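Local coordinates for putative aldolase (Bacteroides vulgatus ATCC 8482, PDB 3DXI), which is of unknown function but is named a putative aldolase and folds as a TIM barrel of the HMGL-like type, at residues 259-262 and 263-267; 252-255 and 256-260; 60-63 and 64-68; 27-30 and 31-35; 203-206 and 207-211. All coordinates share one frame; numbering follows the deposited sequence.

Contact 1: residues 259-262 and 263-267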
# COMPACT_ATOMS: atom_id res chain seq x y z
N THR A 259 -13.47 13.35 -1.02
CA THR A 259 -14.13 12.05 -1.15
C THR A 259 -15.15 11.95 -2.29
O THR A 259 -15.26 10.90 -2.92
CB THR A 259 -14.74 11.63 0.20
OG1 THR A 259 -13.67 11.30 1.10
CG2 THR A 259 -15.65 10.41 0.06
N PRO A 260 -15.91 13.02 -2.57
CA PRO A 260 -16.87 12.88 -3.68
C PRO A 260 -16.13 12.62 -5.00
O PRO A 260 -16.56 11.81 -5.81
CB PRO A 260 -17.59 14.23 -3.67
CG PRO A 260 -17.67 14.54 -2.21
CD PRO A 260 -16.27 14.18 -1.72
N LEU A 261 -15.01 13.30 -5.20
CA LEU A 261 -14.22 13.10 -6.42
C LEU A 261 -13.60 11.70 -6.46
O LEU A 261 -13.52 11.08 -7.53
CB LEU A 261 -13.13 14.17 -6.53
CG LEU A 261 -13.66 15.54 -6.94
CD1 LEU A 261 -12.59 16.59 -6.71
CD2 LEU A 261 -14.10 15.50 -8.40
N LEU A 262 -13.17 11.21 -5.31
CA LEU A 262 -12.58 9.88 -5.22
C LEU A 262 -13.61 8.80 -5.56
O LEU A 262 -13.31 7.81 -6.24
CB LEU A 262 -12.03 9.63 -3.81
CG LEU A 262 -11.64 8.19 -3.50
CD1 LEU A 262 -10.55 7.73 -4.45
CD2 LEU A 262 -11.17 8.08 -2.04
N GLU A 263 -14.84 8.97 -5.09
CA GLU A 263 -15.87 7.97 -5.36
C GLU A 263 -16.25 7.99 -6.84
O GLU A 263 -16.65 6.98 -7.40
CB GLU A 263 -17.09 8.22 -4.47
CG GLU A 263 -16.70 8.26 -2.99
CD GLU A 263 -17.88 8.46 -2.07
OE1 GLU A 263 -18.78 9.26 -2.41
OE2 GLU A 263 -17.90 7.84 -0.98
N LYS A 264 -16.09 9.15 -7.47
CA LYS A 264 -16.40 9.27 -8.89
C LYS A 264 -15.27 8.76 -9.79
O LYS A 264 -15.51 7.98 -10.70
CB LYS A 264 -16.69 10.73 -9.25
CG LYS A 264 -16.94 10.92 -10.73
CD LYS A 264 -17.21 12.36 -11.09
CE LYS A 264 -17.68 12.46 -12.53
NZ LYS A 264 -18.94 11.69 -12.74
N TYR A 265 -14.04 9.20 -9.52
CA TYR A 265 -12.89 8.84 -10.35
C TYR A 265 -12.08 7.63 -9.88
O TYR A 265 -11.38 7.01 -10.67
CB TYR A 265 -11.99 10.06 -10.51
CG TYR A 265 -12.67 11.16 -11.28
CD1 TYR A 265 -13.04 10.98 -12.61
CD2 TYR A 265 -12.99 12.38 -10.67
CE1 TYR A 265 -13.71 11.98 -13.32
CE2 TYR A 265 -13.66 13.39 -11.38
CZ TYR A 265 -14.01 13.17 -12.70
OH TYR A 265 -14.68 14.14 -13.41
N GLN A 266 -12.18 7.33 -8.60
CA GLN A 266 -11.50 6.18 -8.01
C GLN A 266 -10.06 5.91 -8.43
O GLN A 266 -9.77 4.86 -9.01
CB GLN A 266 -12.32 4.92 -8.27
CG GLN A 266 -13.75 5.00 -7.79
CD GLN A 266 -14.39 3.65 -7.74
OE1 GLN A 266 -14.09 2.83 -6.86
NE2 GLN A 266 -15.27 3.37 -8.70
N TRP A 267 -9.16 6.84 -8.13
CA TRP A 267 -7.75 6.61 -8.46
C TRP A 267 -7.28 5.54 -7.48
O TRP A 267 -7.90 5.33 -6.44
CB TRP A 267 -6.95 7.90 -8.29
CG TRP A 267 -7.33 8.69 -7.08
CD1 TRP A 267 -6.84 8.54 -5.82
CD2 TRP A 267 -8.30 9.75 -7.02
NE1 TRP A 267 -7.44 9.44 -4.97
CE2 TRP A 267 -8.33 10.19 -5.68
CE3 TRP A 267 -9.13 10.36 -7.96
CZ2 TRP A 267 -9.17 11.23 -5.26
CZ3 TRP A 267 -9.98 11.39 -7.54
CH2 TRP A 267 -9.99 11.81 -6.20

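Contact 2: residues 252-255 and 256-260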
# COMPACT_ATOMS: atom_id res chain seq x y z
N GLY A 252 -8.82 14.53 8.58
CA GLY A 252 -10.04 13.81 8.25
C GLY A 252 -11.01 14.67 7.45
O GLY A 252 -11.66 14.19 6.52
N ASN A 253 -11.11 15.95 7.80
CA ASN A 253 -12.01 16.84 7.08
C ASN A 253 -11.56 17.10 5.65
O ASN A 253 -12.40 17.17 4.75
CB ASN A 253 -12.16 18.18 7.82
CG ASN A 253 -12.87 18.03 9.15
OD1 ASN A 253 -13.65 17.09 9.36
ND2 ASN A 253 -12.61 18.96 10.07
N ILE A 254 -10.26 17.25 5.42
CA ILE A 254 -9.79 17.51 4.07
C ILE A 254 -9.94 16.25 3.21
O ILE A 254 -10.14 16.34 2.00
CB ILE A 254 -8.33 18.05 4.06
CG1 ILE A 254 -7.99 18.60 2.67
CG2 ILE A 254 -7.34 16.96 4.45
CD1 ILE A 254 -8.92 19.71 2.21
N ILE A 255 -9.86 15.09 3.84
CA ILE A 255 -10.04 13.84 3.11
C ILE A 255 -11.49 13.81 2.65
O ILE A 255 -11.78 13.47 1.50
CB ILE A 255 -9.78 12.60 4.01
CG1 ILE A 255 -8.27 12.43 4.25
CG2 ILE A 255 -10.39 11.35 3.38
CD1 ILE A 255 -7.92 11.33 5.22
N THR A 256 -12.40 14.16 3.55
CA THR A 256 -13.83 14.18 3.24
C THR A 256 -14.13 15.14 2.10
O THR A 256 -14.97 14.86 1.25
CB THR A 256 -14.66 14.59 4.47
OG1 THR A 256 -14.54 13.59 5.49
CG2 THR A 256 -16.13 14.75 4.09
N THR A 257 -13.43 16.28 2.07
CA THR A 257 -13.63 17.25 1.01
C THR A 257 -13.39 16.61 -0.36
O THR A 257 -14.16 16.82 -1.30
CB THR A 257 -12.66 18.46 1.16
OG1 THR A 257 -12.95 19.16 2.37
CG2 THR A 257 -12.81 19.42 -0.00
N PHE A 258 -12.34 15.80 -0.46
CA PHE A 258 -11.97 15.14 -1.71
C PHE A 258 -12.63 13.79 -1.96
O PHE A 258 -12.39 13.16 -2.99
CB PHE A 258 -10.44 14.98 -1.76
CG PHE A 258 -9.72 16.26 -2.09
CD1 PHE A 258 -9.56 16.65 -3.42
CD2 PHE A 258 -9.24 17.09 -1.09
CE1 PHE A 258 -8.92 17.86 -3.74
CE2 PHE A 258 -8.60 18.30 -1.39
CZ PHE A 258 -8.44 18.68 -2.72
N THR A 259 -13.47 13.35 -1.02
CA THR A 259 -14.13 12.05 -1.15
C THR A 259 -15.15 11.95 -2.29
O THR A 259 -15.26 10.90 -2.92
CB THR A 259 -14.74 11.63 0.20
OG1 THR A 259 -13.67 11.30 1.10
CG2 THR A 259 -15.65 10.41 0.06
N PRO A 260 -15.91 13.02 -2.57
CA PRO A 260 -16.87 12.88 -3.68
C PRO A 260 -16.13 12.62 -5.00
O PRO A 260 -16.56 11.81 -5.81
CB PRO A 260 -17.59 14.23 -3.67
CG PRO A 260 -17.67 14.54 -2.21
CD PRO A 260 -16.27 14.18 -1.72

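Contact 3: residues 60-63 and 64-68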
# COMPACT_ATOMS: atom_id res chain seq x y z
N THR A 60 -3.35 28.26 -13.91
CA THR A 60 -3.16 28.95 -12.63
C THR A 60 -2.97 30.46 -12.82
O THR A 60 -1.89 31.00 -12.61
CB THR A 60 -1.96 28.36 -11.86
OG1 THR A 60 -2.01 26.93 -11.93
CG2 THR A 60 -2.03 28.76 -10.37
N PRO A 61 -4.04 31.17 -13.21
CA PRO A 61 -4.00 32.61 -13.43
C PRO A 61 -3.60 33.43 -12.20
O PRO A 61 -3.75 32.99 -11.06
CB PRO A 61 -5.42 32.93 -13.91
CG PRO A 61 -6.24 31.91 -13.20
CD PRO A 61 -5.42 30.66 -13.38
N VAL A 62 -3.11 34.64 -12.45
CA VAL A 62 -2.70 35.56 -11.39
C VAL A 62 -3.81 35.81 -10.37
O VAL A 62 -3.56 35.79 -9.17
CB VAL A 62 -2.24 36.91 -11.99
CG1 VAL A 62 -2.02 37.94 -10.88
CG2 VAL A 62 -0.97 36.71 -12.79
N SER A 63 -5.02 36.06 -10.86
CA SER A 63 -6.14 36.32 -9.97
C SER A 63 -6.27 35.23 -8.91
O SER A 63 -6.48 35.52 -7.73
CB SER A 63 -7.45 36.44 -10.76
OG SER A 63 -7.72 35.27 -11.51
N VAL A 64 -6.13 33.97 -9.32
CA VAL A 64 -6.23 32.86 -8.38
C VAL A 64 -5.05 32.85 -7.41
O VAL A 64 -5.22 32.67 -6.20
CB VAL A 64 -6.28 31.51 -9.12
CG1 VAL A 64 -6.22 30.35 -8.12
CG2 VAL A 64 -7.56 31.42 -9.95
N LEU A 65 -3.84 33.06 -7.93
CA LEU A 65 -2.65 33.07 -7.09
C LEU A 65 -2.66 34.17 -6.02
O LEU A 65 -2.15 33.96 -4.92
CB LEU A 65 -1.39 33.18 -7.97
CG LEU A 65 -1.11 31.92 -8.81
CD1 LEU A 65 0.01 32.18 -9.79
CD2 LEU A 65 -0.76 30.75 -7.89
N LYS A 66 -3.23 35.33 -6.34
CA LYS A 66 -3.29 36.41 -5.36
C LYS A 66 -4.15 36.01 -4.17
O LYS A 66 -3.84 36.33 -3.03
CB LYS A 66 -3.88 37.68 -5.99
CG LYS A 66 -2.95 38.41 -6.93
CD LYS A 66 -3.63 39.66 -7.48
CE LYS A 66 -2.68 40.45 -8.36
NZ LYS A 66 -3.35 41.68 -8.88
N HIS A 67 -5.25 35.31 -4.46
CA HIS A 67 -6.17 34.83 -3.44
C HIS A 67 -5.49 33.76 -2.57
O HIS A 67 -5.49 33.85 -1.34
CB HIS A 67 -7.42 34.24 -4.10
CG HIS A 67 -8.36 33.58 -3.14
ND1 HIS A 67 -8.95 34.25 -2.10
CD2 HIS A 67 -8.81 32.31 -3.08
CE1 HIS A 67 -9.73 33.42 -1.43
NE2 HIS A 67 -9.66 32.23 -2.00
N LEU A 68 -4.91 32.76 -3.22
CA LEU A 68 -4.22 31.68 -2.51
C LEU A 68 -3.08 32.23 -1.66
O LEU A 68 -2.88 31.80 -0.52
CB LEU A 68 -3.68 30.65 -3.50
CG LEU A 68 -4.70 29.97 -4.43
CD1 LEU A 68 -3.99 28.88 -5.22
CD2 LEU A 68 -5.85 29.39 -3.62

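Contact 4: residues 27-30 and 31-35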
# COMPACT_ATOMS: atom_id res chain seq x y z
N ASP A 27 -10.59 26.55 -1.41
CA ASP A 27 -10.43 27.22 -0.12
C ASP A 27 -10.28 26.24 1.03
O ASP A 27 -9.46 26.44 1.93
CB ASP A 27 -11.60 28.16 0.16
CG ASP A 27 -11.53 29.45 -0.64
OD1 ASP A 27 -10.45 29.73 -1.20
OD2 ASP A 27 -12.54 30.18 -0.70
N ALA A 28 -11.10 25.19 1.02
CA ALA A 28 -11.02 24.17 2.07
C ALA A 28 -9.61 23.57 2.05
O ALA A 28 -8.98 23.41 3.09
CB ALA A 28 -12.07 23.09 1.82
N TYR A 29 -9.12 23.26 0.85
CA TYR A 29 -7.78 22.69 0.68
C TYR A 29 -6.72 23.64 1.25
O TYR A 29 -5.96 23.27 2.14
CB TYR A 29 -7.49 22.42 -0.80
CG TYR A 29 -6.04 22.06 -1.09
CD1 TYR A 29 -5.51 20.82 -0.74
CD2 TYR A 29 -5.19 22.99 -1.71
CE1 TYR A 29 -4.18 20.50 -0.99
CE2 TYR A 29 -3.85 22.68 -1.96
CZ TYR A 29 -3.35 21.44 -1.60
OH TYR A 29 -2.04 21.13 -1.87
N ILE A 30 -6.66 24.87 0.73
CA ILE A 30 -5.67 25.84 1.19
C ILE A 30 -5.69 26.04 2.71
O ILE A 30 -4.63 26.08 3.35
CB ILE A 30 -5.86 27.21 0.50
CG1 ILE A 30 -5.64 27.08 -1.01
CG2 ILE A 30 -4.91 28.24 1.10
CD1 ILE A 30 -4.18 26.81 -1.41
N LEU A 31 -6.88 26.15 3.29
CA LEU A 31 -6.98 26.35 4.74
C LEU A 31 -6.56 25.12 5.54
O LEU A 31 -5.98 25.24 6.62
CB LEU A 31 -8.40 26.78 5.12
CG LEU A 31 -8.78 28.16 4.57
CD1 LEU A 31 -10.24 28.45 4.86
CD2 LEU A 31 -7.88 29.23 5.18
N ALA A 32 -6.85 23.93 5.02
CA ALA A 32 -6.46 22.70 5.70
C ALA A 32 -4.94 22.61 5.71
O ALA A 32 -4.34 22.22 6.71
CB ALA A 32 -7.06 21.49 5.00
N MSE A 33 -4.32 22.96 4.59
CA MSE A 33 -2.87 22.91 4.48
C MSE A 33 -2.21 23.84 5.50
O MSE A 33 -1.09 23.59 5.94
CB MSE A 33 -2.43 23.28 3.07
CG MSE A 33 -2.89 22.31 1.99
SE MSE A 33 -2.33 20.46 2.28
CE MSE A 33 -4.04 19.73 2.83
N ASN A 34 -2.91 24.91 5.88
CA ASN A 34 -2.37 25.84 6.87
C ASN A 34 -2.24 25.14 8.22
O ASN A 34 -1.33 25.44 9.00
CB ASN A 34 -3.29 27.06 7.06
CG ASN A 34 -3.10 28.12 6.00
OD1 ASN A 34 -2.17 28.06 5.20
ND2 ASN A 34 -3.99 29.11 5.99
N GLU A 35 -3.14 24.20 8.50
CA GLU A 35 -3.12 23.50 9.78
C GLU A 35 -2.53 22.10 9.76
O GLU A 35 -2.71 21.34 10.72
CB GLU A 35 -4.53 23.44 10.37
CG GLU A 35 -5.13 24.81 10.63
CD GLU A 35 -6.38 24.75 11.49
OE1 GLU A 35 -6.26 24.48 12.70
OE2 GLU A 35 -7.49 24.96 10.94
O HOH W 1 -1.85 26.77 2.87

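Contact 5: residues 203-206 and 207-211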
# COMPACT_ATOMS: atom_id res chain seq x y z
N ASN A 203 8.86 3.51 0.63
CA ASN A 203 9.96 4.11 -0.12
C ASN A 203 10.25 5.49 0.48
O ASN A 203 11.41 5.87 0.66
CB ASN A 203 9.61 4.30 -1.60
CG ASN A 203 9.68 3.01 -2.41
OD1 ASN A 203 10.43 2.10 -2.07
ND2 ASN A 203 8.92 2.96 -3.49
N SER A 204 9.20 6.24 0.77
CA SER A 204 9.34 7.58 1.34
C SER A 204 9.98 7.55 2.73
O SER A 204 10.88 8.33 3.03
CB SER A 204 7.98 8.29 1.40
OG SER A 204 7.39 8.35 0.10
N ILE A 205 9.52 6.64 3.58
CA ILE A 205 10.09 6.52 4.91
C ILE A 205 11.57 6.14 4.81
O ILE A 205 12.40 6.60 5.60
CB ILE A 205 9.33 5.47 5.76
CG1 ILE A 205 7.87 5.89 5.92
CG2 ILE A 205 9.99 5.32 7.13
CD1 ILE A 205 7.68 7.24 6.61
N THR A 206 11.89 5.30 3.83
CA THR A 206 13.27 4.84 3.62
C THR A 206 14.15 6.04 3.26
O THR A 206 15.27 6.17 3.77
CB THR A 206 13.34 3.79 2.48
OG1 THR A 206 12.61 2.62 2.87
CG2 THR A 206 14.78 3.40 2.19
N ALA A 207 13.63 6.91 2.40
CA ALA A 207 14.36 8.11 1.99
C ALA A 207 14.48 9.06 3.18
O ALA A 207 15.56 9.62 3.44
CB ALA A 207 13.62 8.79 0.83
N ILE A 208 13.38 9.24 3.90
CA ILE A 208 13.37 10.12 5.06
C ILE A 208 14.45 9.71 6.07
O ILE A 208 15.24 10.54 6.53
CB ILE A 208 11.98 10.13 5.77
CG1 ILE A 208 10.95 10.84 4.88
CG2 ILE A 208 12.08 10.83 7.13
CD1 ILE A 208 9.51 10.81 5.39
N ASP A 209 14.49 8.42 6.41
CA ASP A 209 15.47 7.94 7.37
C ASP A 209 16.91 8.05 6.87
O ASP A 209 17.84 7.98 7.66
CB ASP A 209 15.16 6.50 7.79
CG ASP A 209 13.88 6.40 8.61
OD1 ASP A 209 13.45 7.44 9.17
OD2 ASP A 209 13.31 5.29 8.72
N ASP A 210 17.10 8.24 5.56
CA ASP A 210 18.44 8.40 5.01
C ASP A 210 18.77 9.88 4.79
O ASP A 210 19.69 10.22 4.03
CB ASP A 210 18.59 7.65 3.69
CG ASP A 210 18.99 6.20 3.89
OD1 ASP A 210 19.17 5.78 5.05
OD2 ASP A 210 19.12 5.48 2.87
N GLY A 211 18.01 10.76 5.44
CA GLY A 211 18.26 12.19 5.33
C GLY A 211 17.74 12.96 4.12
O GLY A 211 18.22 14.06 3.86

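Contact 1: residues 259-262 and 263-267
E263, K264, Y265 and Q266 point their backbone N-H groups at the carbonyls four residues earlier, T259 to L262, in the ladder of an alpha-helix; Y265 N to L261 O, at 2.8 Å and 169° at the hydrogen, is the straightest of these bonds. These bonds close the last turn of helix 248-265, which packs on the outside of the TIM barrel. The helix stops where Q266 takes a positive phi (42°), although Q266 N still bonds L262 O at 2.7 Å. Past this point W267 folds back against the turn, and its indole crosses L262 at about a right angle. With CG anti to the backbone N (chi1 168°), L262 carries CD1 over the five-membered ring, 3.7 Å from the centroid, a CH-pi contact. L261 meets two rings at their edges instead: its CB lies in the indole plane, 3.9 Å from W267 CH2, and its CD2 lies in the plane of the phenol, 3.7 Å from Y265 CE2. W267 NE1 is bonded to T220 O, and Y16 meets the rings of both Y265 and W267. On the exposed flank E263 crosses T259, leaving OE2 of E263 3.6 Å from T259 CG2.

Contact 2: residues 252-255 and 256-260
T256 and T257 give the regular backbone hydrogen bonds of this turn of helix 248-265, T256 N to G252 O at 3.1 Å and 158° at the hydrogen, and T257 N to N253 O at 3.0 Å. The ladder then slackens: F258 N has weak bonds to both I254 O and I255 O. P260, one turn after T256, has no N-H to offer its carbonyl; T256 O takes T259 N instead, at 3.1 Å, and the helix is kinked here.

Among the side-chain polar contacts, T259 OG1 donates to I255 O across 2.9 Å. It approaches from above the carbonyl plane, 46° out of it, a position reached because OG1 is turned back beside its own backbone N (chi1 -70°). I255 O is thus held by this hydroxyl as well as by the weak F258 bond.

Apolar contact is carried by I254 and F258, whose side chains run alongside each other in the same direction; I254 CD1 lies 3.9 Å from F258 CE2. The phenyl also presents its edge to the backbone, with F258 CD2 3.3 Å from I254 O, near the ring plane.

I254 touches A32, and F258 touches I25 and Y29, while I255 packs on L271 of the second subunit. The result is an amphipathic helix of the outer layer of a TIM barrel, laid against the neighbouring helix 23-34.

Contact 3: residues 60-63 and 64-68
P61 and L65 join the two segments at the start of helix 62-71: L65 N donates to P61 O at 3.1 Å, with 164° at the hydrogen and the donor in the carbonyl plane. P61 occupies the N-cap position, and its O also takes a weak bond from V64 N. K66 N then bonds V62 O at 2.9 Å, nearly straight on to the carbonyl, so the helical pattern is set within one turn. T60, with positive phi (37°), makes the bend that separates this helix from helix 56-59.

Three side-chain pairs follow the turn. T60 crosses L65 at about a right angle, and its methyl is pressed against the leucine branch: T60 CG2 to L65 CD2 is 3.4 Å, tighter than ordinary van der Waals contact. The pyrrolidine ring of P61 meets V64 obliquely, CG against V64 CG2 at 3.5 Å. On the outer side, the extended chain of K66 runs obliquely across V62, bringing K66 CE to 3.6 Å from V62 CG1; the contact is made by the lysine's methylenes.

T60 OG1 is bonded to Y45 O at the end of strand 40-45, and T60 O to R46 NH1. V64 leans on K56 and F57 of helix 56-59, L65 on I97 and V101, and L68 on V43. Towards helix 23-34, L68 touches V26 and I30, and H67 NE2 is hydrogen-bonded to D27 OD1.

Contact 4: residues 27-30 and 31-35
L31 N bonds D27 O at 2.9 Å and 164°, A32 N bonds A28 O at 2.9 Å, and M33 N bonds Y29 O at 3.0 Å, three successive alpha-helical links. The fourth, N34 N to I30 O, is longer at 3.3 Å and more bent, as the helix reaches its end. There I30 O has a second partner: a water donates to it over 2.9 Å and also to N34 OD1 over 2.7 Å, bridging the carbonyl and the side-chain amide. N34 holds its amide over this last turn because CG is turned beside its own N (chi1 -81°). The rotation of that amide is fixed from both ends, since OD1 also receives T73 N and ND2 is bonded to I71 O.

All this belongs to helix 23-34, the longer of the two helices in the connection from strand 4-7 to strand 40-45 of the TIM barrel. On its buried side Y29 and the selenomethionine M33 make a Met-aromatic contact. M33 CG stands over one face of the phenol ring, 3.8 Å from its centroid and 18° off the normal, whereas SE lies obliquely, 4.5 Å from the same centroid. Bends at chi2 and chi3 keep the chain close to the ring and leave its terminal CE near Y29 CE1 and CD1. The phenol is held at its far end by a hydrogen bond from Y29 OH to D7 OD1. L41 of strand 40-45 touches both Y29 and M33, and A32 packs on V250 of helix 248-265.

Contact 5: residues 203-206 and 207-211
I205 touches both I208 and D209 one turn further along helix 200-209. Its side chain runs beside that of D209, pointing the same way, with I205 CG2 3.7 Å from D209 OD2, and crosses I208 more loosely, the two CD1 atoms of I205 and I208 being 4.2 Å apart. I208 also folds along the backbone: with CG1 beside its own N (chi1 -70°), that carbon comes to 3.1 Å from S204 O.

The main chain sets these positions. A207 N bonds N203 O, I208 N bonds S204 O at 2.8 Å, and D209 N bonds I205 O at 2.9 Å and 167°. The next link, D210 N to T206 O at 3.3 Å, is weak; D210 N has a shorter bond to A207 O, 3.0 Å. G211, with phi 81°, is the C-prime residue of a Schellman motif, marked by G211 N to I208 O and by I212 N to A207 O.

Outside the turn, polar side chains on both flanks have partners elsewhere: D209 OD1 is bonded to H242 NE2, D210 OD2 forms a salt bridge with K175, and N203 ND2 is hydrogen-bonded to I169 O. I205 and I208 both pack on L238 of helix 231-241. The Schellman motif ends the helix before the chain enters strand 214-217, in the beta-alpha-beta crossover from strand 189-192, the repeating connection of a TIM barrel.

From the N terminus the order is contact 4, 3, 5, 2 and 1. Each closes a single helical turn; none crosses or encloses another, but contacts 2 and 1 overlap at T259 and P260 on helix 248-265. Contact 4 lies on the crossover between strands 4-7 and 40-45, contact 3 on the next, to strand 75-81, and contact 5 on the last, into strand 214-217. Helix 23-34 is the common neighbour: it lies between contacts 3 and 2 and touches both, so a helix near the start of the chain meets one from beyond the eighth strand. Contact 5 stands apart, its centre about 34 Å from that of contact 3 across the barrel.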